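Local coordinates for protein cystathionine gamma-synthase (Xanthomonas oryzae pv. oryzae KACC 10331, PDB 6LD7) that probably catalyses the pyridoxal-phosphate-dependent joining of cysteine to an activated homoserine, giving cystathionine in the pathway to methionine, at residues Ile91-Asn96 and Gln231-Trp236; Ala97-Gly102 and Pro149-Ile154; Asp271-Leu276 and Asp382-Leu387. The protein carries 1 engineered substitution. All coordinates share one frame; numbering follows the deposited sequence.

Contact 1 (Ile91-Asn96 and Gln231-Trp236); sequences INLVLN and QQLVWW
Leu93 and Trp236 meet where helices 91-96 and 231-236 come nearest in backbone, their CA atoms 6.7 Å apart. The short axes cross steeply, at 111° with 9.6 Å between them, and only five residues touch. In Leu93, chi1 of 174° puts CG anti to the backbone N. Its CD1 lies between two parts of the other helix: Leu233 O at 3.6 Å and Trp236 CB at 3.7 Å. Leu233 approaches at about a right angle to Leu93, its CD2 lying 4.0 Å from Leu93 CG.

The indole of Trp236 is occupied on both faces. Asn96 O stands 3.7 Å above the centre of one face, and Trp235 CZ3 lies over the centre of the opposite face. The same carbonyl oxygen accepts a hydrogen bond from Lys125 of the second subunit. The Asn96 amide turns back into its own helix: ND2 donates to Asn92 O at 2.9 Å, fairly straight (162°) but from above the carbonyl plane, and Asn92 O also accepts from Asn96 N.

The mixed seven-stranded sheet flanked by helices is characteristic of the large PLP-binding domain of fold-type I enzymes; here Leu93 and Leu233 both rest on its Val82 and Val222.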
# COMPACT_ATOMS: atom_id res chain seq x y z
N ILE C 91 -25.27 -3.52 4.23
CA ILE C 91 -26.74 -3.67 4.09
C ILE C 91 -27.08 -5.12 3.72
O ILE C 91 -27.89 -5.75 4.42
CB ILE C 91 -27.30 -2.64 3.10
CG1 ILE C 91 -27.08 -1.26 3.71
CG2 ILE C 91 -28.79 -2.91 2.87
CD1 ILE C 91 -27.29 -0.15 2.76
N ASN C 92 -26.36 -5.66 2.73
CA ASN C 92 -26.49 -7.07 2.32
C ASN C 92 -26.30 -8.00 3.53
O ASN C 92 -27.15 -8.92 3.76
CB ASN C 92 -25.50 -7.33 1.18
CG ASN C 92 -25.58 -8.75 0.64
OD1 ASN C 92 -26.63 -9.29 0.78
ND2 ASN C 92 -24.69 -9.18 -0.24
N LEU C 93 -25.23 -7.80 4.31
CA LEU C 93 -24.98 -8.62 5.51
C LEU C 93 -26.18 -8.61 6.48
O LEU C 93 -26.68 -9.68 6.92
CB LEU C 93 -23.73 -8.05 6.14
CG LEU C 93 -23.41 -8.70 7.49
CD1 LEU C 93 -23.26 -10.20 7.37
CD2 LEU C 93 -22.21 -8.07 8.11
N VAL C 94 -26.73 -7.44 6.81
CA VAL C 94 -27.88 -7.37 7.74
C VAL C 94 -29.08 -8.12 7.16
O VAL C 94 -29.69 -8.81 7.92
CB VAL C 94 -28.26 -5.93 8.02
CG1 VAL C 94 -29.53 -5.88 8.84
CG2 VAL C 94 -27.09 -5.18 8.67
N LEU C 95 -29.43 -7.89 5.91
CA LEU C 95 -30.56 -8.60 5.26
C LEU C 95 -30.43 -10.11 5.41
O LEU C 95 -31.45 -10.74 5.71
CB LEU C 95 -30.66 -8.25 3.79
CG LEU C 95 -30.87 -6.76 3.48
CD1 LEU C 95 -30.84 -6.58 1.95
CD2 LEU C 95 -32.16 -6.25 4.07
N ASN C 96 -29.23 -10.66 5.21
CA ASN C 96 -29.00 -12.11 5.32
C ASN C 96 -28.94 -12.53 6.78
O ASN C 96 -29.40 -13.63 7.10
CB ASN C 96 -27.69 -12.48 4.63
CG ASN C 96 -27.83 -12.58 3.14
OD1 ASN C 96 -28.23 -13.63 2.62
ND2 ASN C 96 -27.46 -11.52 2.43
N GLN C 231 -22.19 -11.83 16.81
CA GLN C 231 -21.65 -13.18 16.50
C GLN C 231 -22.37 -13.71 15.26
O GLN C 231 -21.71 -14.29 14.42
CB GLN C 231 -21.72 -14.15 17.70
CG GLN C 231 -20.63 -13.90 18.76
CD GLN C 231 -19.19 -13.74 18.27
OE1 GLN C 231 -18.40 -12.95 18.77
NE2 GLN C 231 -18.78 -14.47 17.25
N GLN C 232 -23.66 -13.48 15.12
CA GLN C 232 -24.39 -13.85 13.90
C GLN C 232 -23.89 -13.04 12.72
O GLN C 232 -23.69 -13.64 11.65
CB GLN C 232 -25.87 -13.69 14.12
CG GLN C 232 -26.40 -14.67 15.19
CD GLN C 232 -27.86 -14.33 15.42
OE1 GLN C 232 -28.59 -14.19 14.47
NE2 GLN C 232 -28.26 -13.97 16.62
N LEU C 233 -23.57 -11.76 12.91
CA LEU C 233 -23.07 -10.99 11.75
C LEU C 233 -21.67 -11.49 11.31
O LEU C 233 -21.42 -11.55 10.09
CB LEU C 233 -23.04 -9.52 12.08
CG LEU C 233 -24.38 -8.84 12.37
CD1 LEU C 233 -24.07 -7.54 13.02
CD2 LEU C 233 -25.16 -8.63 11.09
N VAL C 234 -20.82 -11.86 12.26
CA VAL C 234 -19.46 -12.38 11.98
C VAL C 234 -19.63 -13.65 11.16
O VAL C 234 -18.91 -13.88 10.21
CB VAL C 234 -18.73 -12.60 13.31
CG1 VAL C 234 -17.46 -13.48 13.15
CG2 VAL C 234 -18.31 -11.26 13.97
N TRP C 235 -20.53 -14.52 11.57
CA TRP C 235 -20.70 -15.83 10.92
C TRP C 235 -21.20 -15.61 9.47
O TRP C 235 -20.62 -16.15 8.57
CB TRP C 235 -21.66 -16.66 11.77
CG TRP C 235 -21.75 -18.07 11.26
CD1 TRP C 235 -21.09 -19.15 11.79
CD2 TRP C 235 -22.55 -18.53 10.13
NE1 TRP C 235 -21.46 -20.27 11.08
CE2 TRP C 235 -22.33 -19.94 10.05
CE3 TRP C 235 -23.47 -17.94 9.24
CZ2 TRP C 235 -22.92 -20.72 9.04
CZ3 TRP C 235 -24.04 -18.69 8.24
CH2 TRP C 235 -23.79 -20.08 8.15
N TRP C 236 -22.21 -14.78 9.26
CA TRP C 236 -22.78 -14.49 7.93
C TRP C 236 -21.77 -13.77 7.04
O TRP C 236 -21.73 -14.06 5.81
CB TRP C 236 -24.09 -13.74 8.05
CG TRP C 236 -25.23 -14.67 8.36
CD1 TRP C 236 -25.83 -14.82 9.56
CD2 TRP C 236 -25.96 -15.47 7.42
NE1 TRP C 236 -26.82 -15.74 9.44
CE2 TRP C 236 -26.89 -16.20 8.16
CE3 TRP C 236 -25.73 -15.83 6.08
CZ2 TRP C 236 -27.77 -17.13 7.58
CZ3 TRP C 236 -26.60 -16.73 5.49
CH2 TRP C 236 -27.60 -17.36 6.23

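Contact 2 (Ala97-Gly102 and Pro149-Ile154); sequences AVLQPG and PKLVLI
The flat group that Lys150 meets is the peptide carbonyl of Val98; neither aromatic rings nor side-chain amides enter this contact. Lys150 NZ lies 3.3 Å from Val98 O in a weak hydrogen bond, and the C-O-NZ angle of about 167° puts the amine almost straight ahead of the carbonyl. Lys150 CG stands well to the side of that direction, loosely placed at 4.0 Å from Val98 O. While chi1 (-179°) sets CG, the bends at chi2 (74°) and chi4 turn CD and then NZ, bringing the amine in front of the oxygen.

Beneath this polar tip the contact is aliphatic. Val98 CG1, anti to its backbone N, touches Leu151 CD2 at 4.1 Å, the two side chains crossing at about a right angle. This joins the end of helix 87-98 to the start of strand 151-155 within the PLP-binding domain: the helix is the middle element of a beta-alpha-beta crossover from strand 80-84 to strand 104-108, and the latter strand lies beside 151-155 in the sheet.

Leu99 is the first residue past the helix to lose helical torsions. Its CD2 packs 3.9 Å from Lys150 CB and 4.0 Å from Leu151 CB, with Leu99 and Lys150 sliding past each other in opposite directions. Leu105 of strand 104-108 touches both Leu99 and Leu151, while Leu99 O accepts a hydrogen bond from Lys125 of the second subunit.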
# COMPACT_ATOMS: atom_id res chain seq x y z
N ALA C 97 -28.42 -11.76 7.71
CA ALA C 97 -28.37 -12.25 9.09
C ALA C 97 -29.76 -12.18 9.72
O ALA C 97 -30.06 -12.94 10.65
CB ALA C 97 -27.43 -11.44 9.93
N VAL C 98 -30.57 -11.25 9.31
CA VAL C 98 -31.81 -10.98 10.06
C VAL C 98 -33.04 -11.56 9.40
O VAL C 98 -33.94 -11.81 10.14
CB VAL C 98 -31.98 -9.48 10.29
CG1 VAL C 98 -33.25 -9.18 10.98
CG2 VAL C 98 -30.87 -8.98 11.16
N LEU C 99 -33.20 -11.51 8.10
CA LEU C 99 -34.50 -11.82 7.44
C LEU C 99 -34.48 -13.22 6.83
O LEU C 99 -33.40 -13.77 6.55
CB LEU C 99 -34.70 -10.83 6.30
CG LEU C 99 -34.78 -9.36 6.67
CD1 LEU C 99 -34.91 -8.45 5.47
CD2 LEU C 99 -35.98 -9.16 7.55
N GLN C 100 -35.65 -13.76 6.57
CA GLN C 100 -35.91 -15.00 5.80
C GLN C 100 -37.29 -14.91 5.14
O GLN C 100 -38.11 -14.05 5.57
CB GLN C 100 -35.85 -16.18 6.76
CG GLN C 100 -36.95 -16.17 7.80
CD GLN C 100 -36.73 -17.36 8.70
OE1 GLN C 100 -35.66 -17.92 8.74
NE2 GLN C 100 -37.76 -17.81 9.38
N PRO C 101 -37.62 -15.75 4.12
CA PRO C 101 -38.92 -15.65 3.45
C PRO C 101 -40.04 -15.69 4.48
O PRO C 101 -39.92 -16.36 5.49
CB PRO C 101 -38.92 -16.86 2.46
CG PRO C 101 -37.43 -16.91 2.14
CD PRO C 101 -36.79 -16.79 3.51
N GLY C 102 -41.08 -14.94 4.22
CA GLY C 102 -42.20 -14.69 5.14
C GLY C 102 -41.97 -13.50 6.06
O GLY C 102 -42.94 -13.06 6.66
N PRO C 149 -43.62 -6.32 11.29
CA PRO C 149 -42.44 -6.53 10.45
C PRO C 149 -41.31 -7.12 11.28
O PRO C 149 -41.29 -6.99 12.50
CB PRO C 149 -42.12 -5.12 9.93
CG PRO C 149 -42.70 -4.19 10.97
CD PRO C 149 -43.89 -4.92 11.58
N LYS C 150 -40.33 -7.75 10.63
CA LYS C 150 -39.17 -8.28 11.38
C LYS C 150 -38.18 -7.15 11.64
O LYS C 150 -37.44 -7.17 12.65
CB LYS C 150 -38.52 -9.37 10.55
CG LYS C 150 -37.33 -10.02 11.22
CD LYS C 150 -37.79 -10.92 12.31
CE LYS C 150 -36.65 -11.15 13.25
NZ LYS C 150 -35.95 -12.32 12.75
N LEU C 151 -38.01 -6.26 10.67
CA LEU C 151 -36.88 -5.32 10.71
C LEU C 151 -37.40 -4.03 10.15
O LEU C 151 -38.10 -4.10 9.12
CB LEU C 151 -35.74 -5.87 9.80
CG LEU C 151 -34.48 -5.02 9.69
CD1 LEU C 151 -33.88 -4.85 11.06
CD2 LEU C 151 -33.46 -5.72 8.76
N VAL C 152 -36.94 -2.92 10.72
CA VAL C 152 -37.23 -1.55 10.23
C VAL C 152 -35.91 -0.86 10.01
O VAL C 152 -35.10 -0.84 10.92
CB VAL C 152 -38.04 -0.76 11.28
CG1 VAL C 152 -38.24 0.65 10.81
CG2 VAL C 152 -39.32 -1.46 11.59
N LEU C 153 -35.76 -0.30 8.84
CA LEU C 153 -34.57 0.47 8.45
C LEU C 153 -34.91 1.96 8.65
O LEU C 153 -35.95 2.44 8.09
CB LEU C 153 -34.15 0.17 7.00
CG LEU C 153 -33.17 1.17 6.37
CD1 LEU C 153 -31.82 1.03 6.99
CD2 LEU C 153 -33.04 0.96 4.86
N ILE C 154 -34.00 2.67 9.31
CA ILE C 154 -34.05 4.13 9.41
C ILE C 154 -32.84 4.73 8.75
O ILE C 154 -31.73 4.30 9.06
CB ILE C 154 -34.11 4.54 10.86
CG1 ILE C 154 -35.25 3.86 11.59
CG2 ILE C 154 -34.13 6.03 11.00
CD1 ILE C 154 -35.16 4.04 13.03

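Contact 3 (Asp271-Leu276 and Asp382-Leu387); sequences DAIAEL and DLLIDL
Leu383 is the first residue of helix 382-387 to touch helix 271-276, meeting the far end of Ile273. The methyl CD1 of Ile273 reaches Leu383 CB and Leu383 CD1, each at 4.1 Å, so it rests against the base and one branch of the leucine together.

Leu384 follows; Leu384 CA and Ile273 CA are 6.6 Å apart, the nearest CA pair. A single branch does the work here: Leu384 CD2 lies 3.9 Å from Ala272 O and 4.0 Å from Leu276 CB, and it also touches Ile273 CG1. One methyl therefore sits among Ala272, Ile273 and Leu276, about one turn of the other helix, while Leu276 and Leu384 slide past each other in opposite directions. Ala272 O accepts the helical bond from Leu276 N, and the Leu384 methyl packs beside it.

Asp386 turns to other parts of the C-terminal domain, its carboxylate accepting from the backbone N atoms of Arg330 and Tyr331.

Leu387 closes the row one turn after Leu383. Its CG is anti to the carbonyl carbon (chi1 -64°), and CD1 beyond it comes 3.6 Å from Ile273 CG2, the two side chains meeting at about a right angle. Leu387 CB takes Leu276 CD2 at 3.9 Å.

The short axes run 10.2 Å apart and only 27° from parallel, a separation filled by these branched side chains. Ile273 also reaches Met311 of strand 310-315, which sets helix 259-277 against the sheet of the C-terminal domain. The side chains of the two segments meet through aliphatic carbons, with one methyl also against a backbone carbonyl oxygen. Cohesion between them therefore probably comes from van der Waals fit and hydrophobic burial, without directional bonds to fix their angle.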
# COMPACT_ATOMS: atom_id res chain seq x y z
N ASP C 271 -22.23 25.80 8.25
CA ASP C 271 -22.93 26.95 8.92
C ASP C 271 -22.72 28.24 8.12
O ASP C 271 -23.72 28.92 7.85
CB ASP C 271 -22.44 27.14 10.36
CG ASP C 271 -22.83 25.95 11.24
OD1 ASP C 271 -23.55 25.03 10.75
OD2 ASP C 271 -22.31 25.87 12.40
N ALA C 272 -21.50 28.49 7.62
CA ALA C 272 -21.26 29.72 6.83
C ALA C 272 -21.97 29.62 5.48
O ALA C 272 -22.52 30.58 5.06
CB ALA C 272 -19.81 29.94 6.68
N ILE C 273 -22.04 28.43 4.85
CA ILE C 273 -22.56 28.36 3.50
C ILE C 273 -24.06 28.47 3.63
O ILE C 273 -24.72 29.11 2.75
CB ILE C 273 -22.07 27.08 2.79
CG1 ILE C 273 -20.61 27.29 2.40
CG2 ILE C 273 -22.92 26.78 1.59
CD1 ILE C 273 -19.85 26.04 2.08
N ALA C 274 -24.63 27.82 4.62
CA ALA C 274 -26.10 27.89 4.86
C ALA C 274 -26.52 29.35 5.10
O ALA C 274 -27.55 29.77 4.55
CB ALA C 274 -26.50 27.01 6.02
N GLU C 275 -25.78 30.10 5.89
CA GLU C 275 -26.03 31.56 6.01
C GLU C 275 -26.02 32.24 4.62
O GLU C 275 -26.82 33.14 4.44
CB GLU C 275 -24.97 32.29 6.86
CG GLU C 275 -25.29 32.44 8.31
CD GLU C 275 -25.54 33.86 8.77
OE1 GLU C 275 -26.33 34.54 8.12
OE2 GLU C 275 -24.90 34.30 9.79
N LEU C 276 -25.05 32.00 3.72
CA LEU C 276 -25.05 32.72 2.41
C LEU C 276 -26.29 32.30 1.61
O LEU C 276 -26.95 33.14 1.00
CB LEU C 276 -23.80 32.33 1.64
CG LEU C 276 -23.80 32.73 0.16
CD1 LEU C 276 -23.49 34.24 0.06
CD2 LEU C 276 -22.76 31.92 -0.61
N ASP C 382 -12.85 30.85 0.76
CA ASP C 382 -12.75 30.40 -0.66
C ASP C 382 -14.05 29.76 -1.09
O ASP C 382 -14.51 30.06 -2.20
CB ASP C 382 -11.58 29.44 -0.88
CG ASP C 382 -10.22 30.08 -0.72
OD1 ASP C 382 -10.11 31.30 -1.09
OD2 ASP C 382 -9.26 29.38 -0.22
N LEU C 383 -14.60 28.85 -0.29
CA LEU C 383 -15.89 28.22 -0.66
C LEU C 383 -16.94 29.29 -0.88
O LEU C 383 -17.71 29.16 -1.84
CB LEU C 383 -16.35 27.23 0.40
CG LEU C 383 -15.35 26.12 0.65
CD1 LEU C 383 -15.93 25.08 1.60
CD2 LEU C 383 -14.94 25.45 -0.69
N LEU C 384 -16.98 30.34 -0.06
CA LEU C 384 -18.02 31.41 -0.22
C LEU C 384 -17.78 32.26 -1.49
O LEU C 384 -18.73 32.55 -2.23
CB LEU C 384 -18.04 32.30 1.00
CG LEU C 384 -18.50 31.67 2.31
CD1 LEU C 384 -18.23 32.64 3.44
CD2 LEU C 384 -19.96 31.34 2.26
N ILE C 385 -16.55 32.58 -1.80
CA ILE C 385 -16.22 33.31 -3.07
C ILE C 385 -16.67 32.46 -4.26
O ILE C 385 -17.41 32.95 -5.16
CB ILE C 385 -14.71 33.58 -3.10
CG1 ILE C 385 -14.33 34.68 -2.08
CG2 ILE C 385 -14.27 33.91 -4.54
CD1 ILE C 385 -12.80 34.73 -1.87
N ASP C 386 -16.36 31.17 -4.23
CA ASP C 386 -16.77 30.23 -5.31
C ASP C 386 -18.29 30.19 -5.44
O ASP C 386 -18.78 30.30 -6.62
CB ASP C 386 -16.19 28.85 -5.07
CG ASP C 386 -15.86 28.03 -6.32
OD1 ASP C 386 -15.56 28.63 -7.40
OD2 ASP C 386 -15.86 26.76 -6.18
N LEU C 387 -19.04 30.05 -4.34
CA LEU C 387 -20.52 29.99 -4.46
C LEU C 387 -21.13 31.34 -4.91
O LEU C 387 -22.11 31.33 -5.75
CB LEU C 387 -21.15 29.52 -3.16
CG LEU C 387 -20.79 28.10 -2.75
CD1 LEU C 387 -21.19 27.86 -1.32
CD2 LEU C 387 -21.42 27.06 -3.67

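How the contacts relate
Contacts 1 and 2 share helix 87-98 and form one continuous packed region, their centres 12 Å apart: Trp236 CD1 lies 3.6 Å from Ala97 CA, and Val94 CG1 lies 3.9 Å from Leu151 CD2. Both border the second subunit. In sequence, contact 2 is nested between the segments of contact 1, as is Lys209, predicted to carry the pyridoxal phosphate. A bound triethylene glycol, probably from crystallisation, is about 4 Å from Trp236's side chain. Contact 3 stands apart in the C-terminal domain, across the chain's centre: its centre is 42 Å from each of the others, and its nearest atoms are about 27 Å from contact 1 and about 22 Å from contact 2.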